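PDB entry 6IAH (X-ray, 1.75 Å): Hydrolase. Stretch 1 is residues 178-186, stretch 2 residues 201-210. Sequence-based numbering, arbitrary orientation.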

ATOM      1  N   LEU A 178      -5.662 -11.177   0.356  1.00 29.99           N
ATOM      2  CA  LEU A 178      -5.655  -9.777  -0.048  1.00 29.85           C
ATOM      3  C   LEU A 178      -7.045  -9.183   0.153  1.00 31.00           C
ATOM      4  O   LEU A 178      -8.060  -9.718  -0.327  1.00 30.91           O
ATOM      5  CB  LEU A 178      -5.194  -9.588  -1.508  1.00 34.95           C
ATOM      6  CG  LEU A 178      -4.546  -8.218  -1.834  1.00 44.08           C
ATOM      7  CD1 LEU A 178      -3.146  -8.097  -1.197  1.00 46.80           C
ATOM      8  CD2 LEU A 178      -4.447  -7.937  -3.343  1.00 46.74           C
ATOM      9  N   LYS A 179      -7.101  -8.045   0.833  1.00 27.23           N
ATOM     10  CA  LYS A 179      -8.360  -7.317   0.916  1.00 29.05           C
ATOM     11  C   LYS A 179      -8.837  -7.089  -0.536  1.00 30.59           C
ATOM     12  O   LYS A 179      -8.000  -6.857  -1.391  1.00 29.04           O
ATOM     13  CB  LYS A 179      -8.170  -5.938   1.594  1.00 26.31           C
ATOM     14  CG  LYS A 179      -7.815  -6.107   3.071  1.00 25.92           C
ATOM     15  CD  LYS A 179      -7.678  -4.799   3.783  1.00 26.22           C
ATOM     16  CE  LYS A 179      -6.366  -4.143   3.435  1.00 27.22           C
ATOM     17  NZ  LYS A 179      -6.123  -2.850   4.108  1.00 24.00           N
ATOM     18  N   PRO A 180     -10.159  -7.098  -0.812  1.00 29.48           N
ATOM     19  CA  PRO A 180     -11.185  -7.107   0.207  1.00 27.47           C
ATOM     20  C   PRO A 180     -11.763  -8.478   0.452  1.00 25.11           C
ATOM     21  O   PRO A 180     -12.921  -8.582   0.827  1.00 28.27           O
ATOM     22  CB  PRO A 180     -12.213  -6.154  -0.355  1.00 26.21           C
ATOM     23  CG  PRO A 180     -12.140  -6.329  -1.849  1.00 27.14           C
ATOM     24  CD  PRO A 180     -10.688  -6.588  -2.119  1.00 28.01           C
ATOM     25  N   ASP A 181     -10.949  -9.493   0.260  1.00 24.60           N
ATOM     26  CA  ASP A 181     -11.342 -10.883   0.556  1.00 25.97           C
ATOM     27  C   ASP A 181     -11.574 -11.048   2.064  1.00 26.96           C
ATOM     28  O   ASP A 181     -10.649 -10.960   2.851  1.00 26.62           O
ATOM     29  CB  ASP A 181     -10.260 -11.839   0.049  1.00 27.52           C
ATOM     30  CG  ASP A 181     -10.549 -13.316   0.327  1.00 28.92           C
ATOM     31  OD1 ASP A 181     -11.572 -13.601   0.953  1.00 29.44           O
ATOM     32  OD2 ASP A 181      -9.720 -14.197  -0.058  1.00 30.47           O
ATOM     33  N   PRO A 182     -12.812 -11.381   2.465  1.00 28.80           N
ATOM     34  CA  PRO A 182     -13.106 -11.449   3.863  1.00 28.11           C
ATOM     35  C   PRO A 182     -12.403 -12.586   4.610  1.00 26.28           C
ATOM     36  O   PRO A 182     -12.342 -12.544   5.830  1.00 24.00           O
ATOM     37  CB  PRO A 182     -14.633 -11.632   3.888  1.00 28.60           C
ATOM     38  CG  PRO A 182     -14.946 -12.337   2.616  1.00 30.40           C
ATOM     39  CD  PRO A 182     -13.988 -11.741   1.642  1.00 30.50           C
ATOM     40  N   ARG A 183     -11.860 -13.553   3.907  1.00 29.87           N
ATOM     41  CA  ARG A 183     -11.094 -14.656   4.541  1.00 30.02           C
ATOM     42  C   ARG A 183      -9.839 -14.129   5.266  1.00 29.18           C
ATOM     43  O   ARG A 183      -9.364 -14.756   6.177  1.00 29.51           O
ATOM     44  CB  ARG A 183     -10.648 -15.672   3.487  1.00 32.29           C
ATOM     45  CG  ARG A 183     -11.794 -16.379   2.774  1.00 36.59           C
ATOM     46  CD  ARG A 183     -11.345 -17.072   1.479  1.00 41.19           C
ATOM     47  NE  ARG A 183     -12.493 -17.623   0.760  1.00 40.94           N
ATOM     48  CZ  ARG A 183     -13.383 -16.929   0.044  1.00 45.40           C
ATOM     49  NH1 ARG A 183     -13.273 -15.600  -0.099  1.00 47.74           N
ATOM     50  NH2 ARG A 183     -14.405 -17.573  -0.552  1.00 42.80           N
ATOM     51  N   ALA A 184      -9.314 -12.974   4.841  1.00 26.96           N
ATOM     52  CA  ALA A 184      -8.190 -12.310   5.493  1.00 28.48           C
ATOM     53  C   ALA A 184      -8.491 -11.922   6.947  1.00 30.45           C
ATOM     54  O   ALA A 184      -7.637 -12.042   7.831  1.00 29.69           O
ATOM     55  CB  ALA A 184      -7.773 -11.041   4.693  1.00 28.53           C
ATOM     56  N   LEU A 185      -9.735 -11.494   7.185  1.00 28.57           N
ATOM     57  CA  LEU A 185     -10.141 -11.074   8.484  1.00 29.26           C
ATOM     58  C   LEU A 185     -10.510 -12.326   9.277  1.00 28.12           C
ATOM     59  O   LEU A 185     -10.139 -12.456  10.458  1.00 28.62           O
ATOM     60  CB  LEU A 185     -11.299 -10.057   8.386  1.00 28.88           C
ATOM     61  CG  LEU A 185     -11.718  -9.389   9.717  1.00 31.17           C
ATOM     62  CD1 LEU A 185     -10.592  -8.793  10.606  1.00 27.43           C
ATOM     63  CD2 LEU A 185     -12.787  -8.329   9.376  1.00 32.42           C
ATOM     64  N   TRP A 186     -11.184 -13.268   8.645  1.00 29.69           N
ATOM     65  CA  TRP A 186     -11.532 -14.511   9.334  1.00 31.36           C
ATOM     66  C   TRP A 186     -10.298 -15.234   9.821  1.00 35.65           C
ATOM     67  O   TRP A 186     -10.274 -15.770  10.923  1.00 33.72           O
ATOM     68  CB  TRP A 186     -12.323 -15.427   8.416  1.00 31.21           C
ATOM     69  CG  TRP A 186     -12.590 -16.737   9.022  1.00 33.54           C
ATOM     70  CD1 TRP A 186     -11.861 -17.871   8.866  1.00 36.81           C
ATOM     71  CD2 TRP A 186     -13.640 -17.042   9.940  1.00 34.30           C
ATOM     72  NE1 TRP A 186     -12.426 -18.889   9.613  1.00 40.94           N
ATOM     73  CE2 TRP A 186     -13.527 -18.400  10.269  1.00 38.87           C
ATOM     74  CE3 TRP A 186     -14.697 -16.307  10.470  1.00 38.35           C
ATOM     75  CZ2 TRP A 186     -14.436 -19.044  11.131  1.00 46.65           C
ATOM     76  CZ3 TRP A 186     -15.611 -16.947  11.320  1.00 44.18           C
ATOM     77  CH2 TRP A 186     -15.473 -18.297  11.640  1.00 41.70           C
ATOM     78  N   ILE A 201     -12.099   3.211   0.928  1.00 32.53           N
ATOM     79  CA  ILE A 201     -13.354   2.498   0.621  1.00 31.66           C
ATOM     80  C   ILE A 201     -13.130   0.989   0.474  1.00 28.91           C
ATOM     81  O   ILE A 201     -14.007   0.212   0.780  1.00 29.69           O
ATOM     82  CB  ILE A 201     -13.992   3.061  -0.691  1.00 37.56           C
ATOM     83  CG1 ILE A 201     -14.343   4.575  -0.561  1.00 44.31           C
ATOM     84  CG2 ILE A 201     -15.216   2.279  -1.125  1.00 36.71           C
ATOM     85  CD1 ILE A 201     -15.365   4.940   0.500  1.00 46.42           C
ATOM     86  N   ASN A 202     -11.983   0.584  -0.048  1.00 30.80           N
ATOM     87  CA  ASN A 202     -11.674  -0.843  -0.172  1.00 30.44           C
ATOM     88  C   ASN A 202     -11.652  -1.531   1.190  1.00 27.40           C
ATOM     89  O   ASN A 202     -12.077  -2.687   1.308  1.00 26.00           O
ATOM     90  CB  ASN A 202     -10.362  -1.106  -0.962  1.00 32.93           C
ATOM     91  CG  ASN A 202     -10.263  -2.570  -1.441  1.00 35.00           C
ATOM     92  OD1 ASN A 202      -9.509  -3.340  -0.918  1.00 35.87           O
ATOM     93  ND2 ASN A 202     -11.045  -2.930  -2.450  1.00 42.04           N
ATOM     94  N   ASP A 203     -11.173  -0.832   2.202  1.00 27.16           N
ATOM     95  CA  ASP A 203     -11.239  -1.311   3.587  1.00 27.56           C
ATOM     96  C   ASP A 203     -12.676  -1.487   4.076  1.00 28.57           C
ATOM     97  O   ASP A 203     -13.031  -2.489   4.738  1.00 24.95           O
ATOM     98  CB  ASP A 203     -10.475  -0.376   4.530  1.00 27.21           C
ATOM     99  CG  ASP A 203      -8.977  -0.332   4.237  1.00 27.82           C
ATOM    100  OD1 ASP A 203      -8.352  -1.399   3.945  1.00 25.17           O
ATOM    101  OD2 ASP A 203      -8.423   0.795   4.270  1.00 25.54           O
ATOM    102  N   GLU A 204     -13.519  -0.533   3.700  1.00 25.77           N
ATOM    103  CA  GLU A 204     -14.944  -0.584   4.039  1.00 27.80           C
ATOM    104  C   GLU A 204     -15.635  -1.769   3.401  1.00 26.79           C
ATOM    105  O   GLU A 204     -16.339  -2.554   4.076  1.00 27.02           O
ATOM    106  CB  GLU A 204     -15.639   0.713   3.630  1.00 26.81           C
ATOM    107  CG  GLU A 204     -17.029   0.822   4.223  1.00 30.25           C
ATOM    108  CD  GLU A 204     -17.469   2.258   4.422  1.00 34.31           C
ATOM    109  OE1 GLU A 204     -17.181   3.009   3.504  1.00 35.71           O
ATOM    110  OE2 GLU A 204     -18.062   2.624   5.492  1.00 36.37           O
ATOM    111  N   LEU A 205     -15.316  -1.982   2.122  1.00 27.08           N
ATOM    112  CA  LEU A 205     -15.821  -3.126   1.370  1.00 25.39           C
ATOM    113  C   LEU A 205     -15.388  -4.447   1.948  1.00 30.04           C
ATOM    114  O   LEU A 205     -16.198  -5.447   2.039  1.00 25.85           O
ATOM    115  CB  LEU A 205     -15.357  -2.997  -0.090  1.00 26.31           C
ATOM    116  CG  LEU A 205     -15.613  -4.132  -1.055  1.00 29.01           C
ATOM    117  CD1 LEU A 205     -17.070  -4.649  -1.114  1.00 29.68           C
ATOM    118  CD2 LEU A 205     -15.148  -3.700  -2.437  1.00 34.40           C
ATOM    119  N   PHE A 206     -14.096  -4.507   2.321  1.00 24.18           N
ATOM    120  CA  PHE A 206     -13.551  -5.669   3.020  1.00 22.86           C
ATOM    121  C   PHE A 206     -14.479  -6.129   4.163  1.00 24.32           C
ATOM    122  O   PHE A 206     -14.804  -7.355   4.351  1.00 23.42           O
ATOM    123  CB  PHE A 206     -12.128  -5.268   3.511  1.00 22.43           C
ATOM    124  CG  PHE A 206     -11.425  -6.237   4.415  1.00 24.40           C
ATOM    125  CD1 PHE A 206     -11.376  -7.606   4.133  1.00 24.79           C
ATOM    126  CD2 PHE A 206     -10.682  -5.749   5.501  1.00 24.94           C
ATOM    127  CE1 PHE A 206     -10.637  -8.466   4.920  1.00 26.57           C
ATOM    128  CE2 PHE A 206      -9.928  -6.628   6.283  1.00 26.03           C
ATOM    129  CZ  PHE A 206      -9.946  -7.984   6.009  1.00 25.89           C
ATOM    130  N   VAL A 207     -14.789  -5.180   5.025  1.00 25.65           N
ATOM    131  CA  VAL A 207     -15.616  -5.472   6.214  1.00 27.63           C
ATOM    132  C   VAL A 207     -17.102  -5.724   5.803  1.00 29.04           C
ATOM    133  O   VAL A 207     -17.715  -6.684   6.294  1.00 27.98           O
ATOM    134  CB  VAL A 207     -15.505  -4.371   7.290  1.00 26.84           C
ATOM    135  CG1 VAL A 207     -16.397  -4.658   8.454  1.00 26.26           C
ATOM    136  CG2 VAL A 207     -14.063  -4.235   7.773  1.00 28.99           C
ATOM    137  N   GLU A 208     -17.638  -4.940   4.868  1.00 27.57           N
ATOM    138  CA  GLU A 208     -18.965  -5.319   4.244  1.00 27.51           C
ATOM    139  C   GLU A 208     -18.962  -6.782   3.782  1.00 29.88           C
ATOM    140  O   GLU A 208     -19.911  -7.534   4.067  1.00 27.45           O
ATOM    141  CB  GLU A 208     -19.299  -4.400   3.093  1.00 26.01           C
ATOM    142  CG  GLU A 208     -19.739  -3.015   3.528  1.00 28.53           C
ATOM    143  CD  GLU A 208     -19.606  -1.905   2.456  1.00 31.38           C
ATOM    144  OE1 GLU A 208     -19.318  -2.146   1.279  1.00 34.10           O
ATOM    145  OE2 GLU A 208     -19.794  -0.743   2.800  1.00 34.04           O
ATOM    146  N   ASN A 209     -17.879  -7.215   3.118  1.00 25.46           N
ATOM    147  CA  ASN A 209     -17.797  -8.627   2.706  1.00 26.03           C
ATOM    148  C   ASN A 209     -17.764  -9.598   3.858  1.00 27.78           C
ATOM    149  O   ASN A 209     -18.256 -10.747   3.772  1.00 27.43           O
ATOM    150  CB  ASN A 209     -16.562  -8.889   1.817  1.00 26.72           C
ATOM    151  CG  ASN A 209     -16.676  -8.245   0.442  1.00 27.37           C
ATOM    152  OD1 ASN A 209     -17.776  -8.008  -0.079  1.00 24.38           O
ATOM    153  ND2 ASN A 209     -15.532  -7.924  -0.140  1.00 25.73           N
ATOM    154  N   TYR A 210     -17.114  -9.199   4.940  1.00 27.12           N
ATOM    155  CA  TYR A 210     -17.030 -10.062   6.114  1.00 27.58           C
ATOM    156  C   TYR A 210     -18.413 -10.251   6.744  1.00 26.88           C
ATOM    157  O   TYR A 210     -18.825 -11.380   7.154  1.00 24.65           O
ATOM    158  CB  TYR A 210     -16.029  -9.450   7.156  1.00 26.25           C
ATOM    159  CG  TYR A 210     -15.817 -10.384   8.335  1.00 28.20           C
ATOM    160  CD1 TYR A 210     -14.889 -11.413   8.279  1.00 29.68           C
ATOM    161  CD2 TYR A 210     -16.583 -10.233   9.515  1.00 28.95           C
ATOM    162  CE1 TYR A 210     -14.708 -12.293   9.354  1.00 29.72           C
ATOM    163  CE2 TYR A 210     -16.403 -11.065  10.602  1.00 29.01           C
ATOM    164  CZ  TYR A 210     -15.468 -12.102  10.522  1.00 31.92           C
ATOM    165  OH  TYR A 210     -15.304 -12.954  11.586  1.00 30.65           O
TER
HETATM  166  O   HOH W   1      -6.446  -4.674  -1.343  1.00 34.23           O

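A cis peptide bond joins Lys 179 to Pro 180, and the proline that follows it lies close against the helix 201-210: its CA is 3.9 Å from the CA of Phe 206, and its CB is 3.7 Å from that same CA. So near an approach suits a compact ring, which also packs on Leu 205, with Pro 180 CB 4.0 Å from Leu 205 CG. Proline has no N-H to donate, but its carbonyl remains available, and Asn 209 ND2 donates to Pro 180 O at 2.9 Å in a nearly straight hydrogen bond.

Lys 179 serves two purposes. Its methylenes cover one face of the buried Phe 206 ring, CG lying 3.7 Å from the ring centroid almost along the normal, while a bend at chi3 (m) directs NZ to Asp 203 OD1, 2.7 Å away, in a salt bridge. The flat, apolar Phe 206 ring also packs against Leu 185, whose CB is 3.4 Å from Phe 206 CZ.

Farther along, the compact ring of Pro 182 can lie close to the helix backbone, its CB 3.6 Å from Tyr 210 CA. Branched Leu 185 offers a methyl, CD2, to one flat face of the Tyr 210 ring, 4.1 Å from its centroid. Asp 181, its CA-to-CB bond directed away from the other stretch, precedes the turn into a helix, and its OD1 accepts a capping bond from Arg 183 N at 3.0 Å.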